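Aspartate aminotransferase (Giardia lamblia, PDB 3MEB) probably catalyses the reversible, pyridoxal 5'-phosphate-dependent transfer of the amino group of L-aspartate to 2-oxoglutarate, giving oxaloacetate and L-glutamate, as a homodimer. Local coordinates at residues Cys210-Asn213 with Pro214-Ile217; Arg361-Leu364 with His365-Ala369; Leu342-Met345 with Phe346-Val350. All blocks are in the same frame, centred on the assembly; numbering follows the deposited sequence.

Overall arrangement
Along the chain, contact 1 comes first, in the loop 209-220 that leaves strand 204-208 of the seven-stranded mixed sheet and leads to helix 221-234. Contacts 3 and 2 follow in that order, both on the long helix 340-370: 342-350 near its start, 361-369 near its end. Their centres lie 29 Å apart, with nearest atoms about 12 Å from each other. Contact 1 sits 20 Å from contact 2 and 24 Å from contact 3, centre to centre, and touches neither. Only contact 1 holds a cofactor-pocket residue, N213. The side chains of R361 and F346 stay about 12 and 14 Å from pyridoxal 5'-phosphate: their segments join parts of the fold and do not line the pocket.

Contact 1. Residues Cys210-Asn213 with Pro214-Ile217. With SO4 (sulfate ion), chain C.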
# COMPACT_ATOMS: atom_id res chain seq x y z
N CYS A 210 1.48 -8.60 -22.35
CA CYS A 210 2.26 -8.13 -23.49
C CYS A 210 3.55 -7.54 -22.94
O CYS A 210 3.63 -7.29 -21.77
CB CYS A 210 1.51 -7.06 -24.29
SG CYS A 210 1.13 -5.48 -23.52
N ALA A 211 4.54 -7.31 -23.80
CA ALA A 211 5.83 -6.73 -23.39
C ALA A 211 6.44 -7.52 -22.22
O ALA A 211 6.79 -6.95 -21.21
CB ALA A 211 5.67 -5.21 -23.07
N HIS A 212 6.56 -8.83 -22.39
CA HIS A 212 7.18 -9.68 -21.41
C HIS A 212 8.50 -9.07 -20.90
O HIS A 212 9.34 -8.60 -21.66
CB HIS A 212 7.44 -11.06 -21.98
CG HIS A 212 8.14 -11.99 -21.05
ND1 HIS A 212 9.51 -12.09 -21.00
CD2 HIS A 212 7.66 -12.89 -20.16
CE1 HIS A 212 9.85 -13.02 -20.12
NE2 HIS A 212 8.74 -13.51 -19.59
N ASN A 213 8.62 -9.06 -19.59
CA ASN A 213 9.74 -8.42 -18.87
C ASN A 213 10.46 -9.57 -18.17
O ASN A 213 9.87 -10.19 -17.30
CB ASN A 213 9.15 -7.45 -17.89
CG ASN A 213 10.17 -6.73 -17.08
OD1 ASN A 213 11.36 -7.02 -17.12
ND2 ASN A 213 9.69 -5.76 -16.32
N PRO A 214 11.74 -9.84 -18.52
CA PRO A 214 12.69 -8.93 -19.17
C PRO A 214 12.97 -9.12 -20.66
O PRO A 214 13.70 -8.29 -21.23
CB PRO A 214 13.96 -9.21 -18.38
CG PRO A 214 13.90 -10.73 -18.21
CD PRO A 214 12.43 -11.05 -18.02
N SER A 215 12.40 -10.16 -21.27
CA SER A 215 12.89 -10.71 -22.58
C SER A 215 12.47 -9.89 -23.77
O SER A 215 13.18 -9.84 -24.78
CB SER A 215 12.42 -12.14 -22.81
OG SER A 215 11.07 -12.22 -23.26
N GLY A 216 11.29 -9.29 -23.69
CA GLY A 216 10.77 -8.46 -24.79
C GLY A 216 10.28 -9.31 -25.95
O GLY A 216 10.09 -8.79 -27.07
N ILE A 217 10.17 -10.62 -25.71
CA ILE A 217 9.64 -11.58 -26.70
C ILE A 217 8.28 -12.01 -26.19
O ILE A 217 8.16 -12.42 -25.03
CB ILE A 217 10.53 -12.86 -26.81
CG1 ILE A 217 12.03 -12.53 -26.99
CG2 ILE A 217 10.04 -13.76 -27.94
CD1 ILE A 217 12.32 -11.46 -27.98
S SO4 C . 10.99 -2.68 -13.77
O1 SO4 C . 11.08 -4.08 -14.24
O2 SO4 C . 12.25 -1.96 -13.94
O3 SO4 C . 9.91 -2.03 -14.48
O4 SO4 C . 10.65 -2.75 -12.36
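H212 and S215 face each other across a tight turn, and polar contacts dominate. The imidazole ND1 of H212 lies 2.7 Å from S215 OG, a hydrogen bond in which either atom could be the donor. The ring is brought there by a chi1 of 177°, which sets CG anti to the backbone N, while S215 OG sits between its own backbone N and carbonyl carbon. From that place the hydroxyl also accepts from I217 N, whose nitrogen is 3.1 Å from S215 OG: an ST turn. A weak bond from S215 N to H212 ND1, 3.5 Å long, adds to the grip on the ring. T153 O holds the other ring nitrogen, NE2; together these bonds restrain the ring's rotation, and Y178 stacks on the ring.

In the backbone, G216 N donates to H212 O over 2.9 Å, closing the turn. G216 itself has a positive phi (75°) that residues with a side chain adopt less readily.

The third kind of contact surrounds the cis peptide bond between N213 and P214. The cis bond brings N213 CA to 3.0 Å from P214 CA; N213 OD1 lies 3.1 Å from P214 CA, and the amide is turned toward the cofactor. OD1 accepts from R419 NH1, while ND2 gives a nearly straight hydrogen bond (163°) to O1 of a sulfate ion, 3.0 Å away. R419, W155 and K277 also bind that sulfate. An asparagine-cis-proline pair of this kind, beside pyridoxal 5'-phosphate, is a hallmark of the aspartate aminotransferase active site.

Contact 2. Residues Arg361-Leu364 with His365-Ala369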
# COMPACT_ATOMS: atom_id res chain seq x y z
N ARG A 361 15.44 2.83 -30.31
CA ARG A 361 15.84 1.51 -30.81
C ARG A 361 16.60 1.62 -32.14
O ARG A 361 17.70 1.08 -32.28
CB ARG A 361 14.62 0.63 -30.99
CG ARG A 361 13.99 0.16 -29.67
CD ARG A 361 12.77 -0.74 -29.93
NE ARG A 361 12.17 -1.13 -28.67
CZ ARG A 361 12.75 -1.93 -27.77
NH1 ARG A 361 13.97 -2.42 -27.97
NH2 ARG A 361 12.12 -2.21 -26.65
N SER A 362 16.05 2.38 -33.08
CA SER A 362 16.69 2.58 -34.38
C SER A 362 18.00 3.31 -34.25
O SER A 362 18.98 2.93 -34.92
CB SER A 362 15.77 3.37 -35.33
OG SER A 362 14.54 2.67 -35.45
N LEU A 363 18.04 4.36 -33.41
CA LEU A 363 19.26 5.15 -33.30
C LEU A 363 20.37 4.34 -32.65
O LEU A 363 21.50 4.35 -33.14
CB LEU A 363 19.04 6.47 -32.60
CG LEU A 363 20.23 7.44 -32.47
CD1 LEU A 363 20.83 7.79 -33.82
CD2 LEU A 363 19.78 8.72 -31.73
N LEU A 364 20.07 3.62 -31.56
CA LEU A 364 21.12 2.85 -30.91
C LEU A 364 21.61 1.77 -31.89
O LEU A 364 22.80 1.58 -32.00
CB LEU A 364 20.71 2.19 -29.60
CG LEU A 364 21.78 1.34 -28.89
CD1 LEU A 364 23.10 2.15 -28.54
CD2 LEU A 364 21.10 0.70 -27.65
N HIS A 365 20.69 1.10 -32.58
CA HIS A 365 21.05 0.03 -33.52
C HIS A 365 21.93 0.54 -34.66
O HIS A 365 22.93 -0.09 -35.03
CB HIS A 365 19.79 -0.67 -34.08
CG HIS A 365 20.08 -1.70 -35.12
ND1 HIS A 365 20.18 -1.39 -36.46
CD2 HIS A 365 20.30 -3.03 -35.03
CE1 HIS A 365 20.47 -2.49 -37.14
NE2 HIS A 365 20.54 -3.51 -36.30
N ALA A 366 21.58 1.70 -35.20
CA ALA A 366 22.37 2.35 -36.23
C ALA A 366 23.77 2.67 -35.71
O ALA A 366 24.74 2.53 -36.45
CB ALA A 366 21.67 3.64 -36.71
N SER A 367 23.87 3.12 -34.45
CA SER A 367 25.15 3.55 -33.91
C SER A 367 26.06 2.32 -33.67
O SER A 367 27.29 2.42 -33.83
CB SER A 367 24.96 4.35 -32.61
OG SER A 367 24.20 5.53 -32.80
N LEU A 368 25.46 1.18 -33.30
CA LEU A 368 26.20 -0.09 -33.19
C LEU A 368 26.60 -0.64 -34.58
O LEU A 368 27.73 -1.11 -34.78
CB LEU A 368 25.37 -1.11 -32.43
CG LEU A 368 25.16 -0.79 -30.96
CD1 LEU A 368 23.98 -1.57 -30.38
CD2 LEU A 368 26.46 -1.07 -30.19
N ALA A 369 25.67 -0.58 -35.53
CA ALA A 369 25.89 -1.11 -36.87
C ALA A 369 27.01 -0.36 -37.59
O ALA A 369 27.82 -0.99 -38.31
CB ALA A 369 24.58 -1.08 -37.68
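Within the closing turns of helix 340-370, a regular alpha-helical ladder, L363 and S367 form a pair joined by two hydrogen bonds. S367 donates twice to one acceptor: both its backbone N and its OG lie 3.0 Å from L363 O. The two donors approach that oxygen from opposite faces of the carbonyl plane, the hydroxyl standing 37° out of it and therefore not on a lone pair. A chi1 of -61°, with OG beside the backbone N and anti to the carbonyl carbon, folds the hydroxyl back along the helix to the carbonyl one turn earlier.

The other rungs carry one donor each. H365 N reaches R361 O at 3.0 Å, A366 N reaches S362 O at 2.9 Å, and L368 N reaches L364 O at 3.0 Å. Beside that last bond, L368 CD1 lies 3.9 Å from L364 CG, the two leucine side chains crossing obliquely. H365 keeps its CB 3.3 Å from R361 O, but its imidazole turns off the helix, where NE2 is hydrogen-bonded to D383 OD1.

Several groups tie the helix to its neighbours: the guanidinium of R361 is held by the carbonyls of I385, G390 and F392 and by T393, while L364 and S367 rest on A434 of helix 430-443.

The chemistry implies that the buried hydroxyl of S367 is satisfied within its own helix: S367 OG donates a hydrogen bond to L363 O, a main-chain carbonyl already used by the ladder, so that oxygen is gripped by two bonds and the serine's rotation is restrained where S367 packs on D431 and A434.

Contact 3. Residues Leu342-Met345 with Phe346-Val350; sequences LLQM and FYDNV
L343 and Y347, one turn apart, make the principal side-chain contact, a CH-pi interaction. The methyl CD1 of L343 stands 3.5 Å above one face of the phenol ring, offset toward its rim; from CD1 to the centroid of the Y347 ring is 3.9 Å, in a direction 27° off the ring normal. The closest carbon is Y347 CZ, 3.6 Å from that CD1. Two torsions create the overlap: L343 has CG anti to its backbone N (chi1 178°), whereas Y347 has CG beside its backbone N (chi1 -70°), so the ring leans back toward the preceding turn and the leucine lies against it. F105 of helix 97-108 packs on both residues.

Purely apolar contact is looser elsewhere. The same methyl, L343 CD1, reaches F346 CD2 at 4.2 Å, obliquely to that ring. F346 mainly serves another surface, where it stacks on F279 and meets F252.

Among polar groups, the amide of N349 meets M345, whose CG passes N349 OD1 at 3.8 Å. That oxygen accepts a hydrogen bond from A71 N at the start of helix 70-81, which helps hold the amide beside the M345 chain; M345 itself rests on P70 and E74.

The main-chain bonds are regular. F346 N to L342 O is the shortest at 2.7 Å, followed by N349 N to M345 O at 2.8 Å; Y347 N to L343 O and D348 N to Q344 O complete the four.

These i to i+4 bonds are those of an alpha-helix, and the division of its sides makes the start of helix 340-370 amphipathic: L342, F346 and N349 are buried against helices 70-81 and 327-337 and the adjoining loops, while Q344 and D348 are exposed.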
# COMPACT_ATOMS: atom_id res chain seq x y z
N LEU A 342 -9.68 14.28 -22.47
CA LEU A 342 -8.50 13.80 -21.77
C LEU A 342 -8.15 12.35 -22.13
O LEU A 342 -6.97 12.01 -22.18
CB LEU A 342 -8.61 13.98 -20.26
CG LEU A 342 -8.81 15.38 -19.74
CD1 LEU A 342 -8.78 15.35 -18.21
CD2 LEU A 342 -7.74 16.31 -20.30
N LEU A 343 -9.15 11.52 -22.37
CA LEU A 343 -8.89 10.12 -22.75
C LEU A 343 -8.18 10.10 -24.08
O LEU A 343 -7.19 9.41 -24.26
CB LEU A 343 -10.16 9.28 -22.82
CG LEU A 343 -9.97 7.81 -23.27
CD1 LEU A 343 -9.03 6.98 -22.36
CD2 LEU A 343 -11.35 7.13 -23.37
N GLN A 344 -8.66 10.89 -25.03
CA GLN A 344 -7.97 10.97 -26.32
C GLN A 344 -6.54 11.50 -26.17
O GLN A 344 -5.59 10.98 -26.79
CB GLN A 344 -8.76 11.80 -27.34
CG GLN A 344 -8.18 11.68 -28.75
CD GLN A 344 -8.07 10.22 -29.22
OE1 GLN A 344 -6.99 9.76 -29.63
NE2 GLN A 344 -9.17 9.47 -29.12
N MET A 345 -6.38 12.54 -25.35
CA MET A 345 -5.07 13.08 -25.06
C MET A 345 -4.18 11.99 -24.46
O MET A 345 -3.04 11.81 -24.88
CB MET A 345 -5.17 14.27 -24.11
CG MET A 345 -3.82 14.98 -23.84
SD MET A 345 -3.98 16.36 -22.69
CE MET A 345 -5.01 17.49 -23.66
N PHE A 346 -4.70 11.27 -23.48
CA PHE A 346 -3.98 10.13 -22.90
C PHE A 346 -3.50 9.15 -23.95
O PHE A 346 -2.33 8.76 -23.97
CB PHE A 346 -4.86 9.39 -21.92
CG PHE A 346 -4.28 8.09 -21.45
CD1 PHE A 346 -3.11 8.07 -20.71
CD2 PHE A 346 -4.89 6.91 -21.76
CE1 PHE A 346 -2.56 6.86 -20.29
CE2 PHE A 346 -4.36 5.72 -21.34
CZ PHE A 346 -3.18 5.70 -20.60
N TYR A 347 -4.40 8.73 -24.84
CA TYR A 347 -4.01 7.76 -25.88
C TYR A 347 -2.90 8.28 -26.79
O TYR A 347 -2.01 7.52 -27.17
CB TYR A 347 -5.20 7.38 -26.75
CG TYR A 347 -6.30 6.54 -26.16
CD1 TYR A 347 -6.08 5.61 -25.13
CD2 TYR A 347 -7.59 6.62 -26.70
CE1 TYR A 347 -7.12 4.82 -24.64
CE2 TYR A 347 -8.64 5.82 -26.20
CZ TYR A 347 -8.39 4.93 -25.19
OH TYR A 347 -9.44 4.17 -24.73
N ASP A 348 -3.00 9.56 -27.20
CA ASP A 348 -1.97 10.25 -27.98
C ASP A 348 -0.63 10.30 -27.21
O ASP A 348 0.45 10.10 -27.78
CB ASP A 348 -2.37 11.72 -28.28
CG ASP A 348 -3.60 11.85 -29.20
OD1 ASP A 348 -4.04 10.88 -29.80
OD2 ASP A 348 -4.13 12.98 -29.36
N ASN A 349 -0.71 10.55 -25.90
CA ASN A 349 0.47 10.67 -25.06
C ASN A 349 1.25 9.34 -24.98
O ASN A 349 2.47 9.31 -25.10
CB ASN A 349 0.08 11.07 -23.63
CG ASN A 349 -0.41 12.51 -23.48
OD1 ASN A 349 -1.01 12.83 -22.44
ND2 ASN A 349 -0.17 13.38 -24.47
N VAL A 350 0.53 8.24 -24.76
CA VAL A 350 1.12 6.90 -24.73
C VAL A 350 1.76 6.55 -26.11
O VAL A 350 2.88 6.03 -26.16
CB VAL A 350 0.07 5.87 -24.29
CG1 VAL A 350 0.63 4.42 -24.26
CG2 VAL A 350 -0.48 6.24 -22.89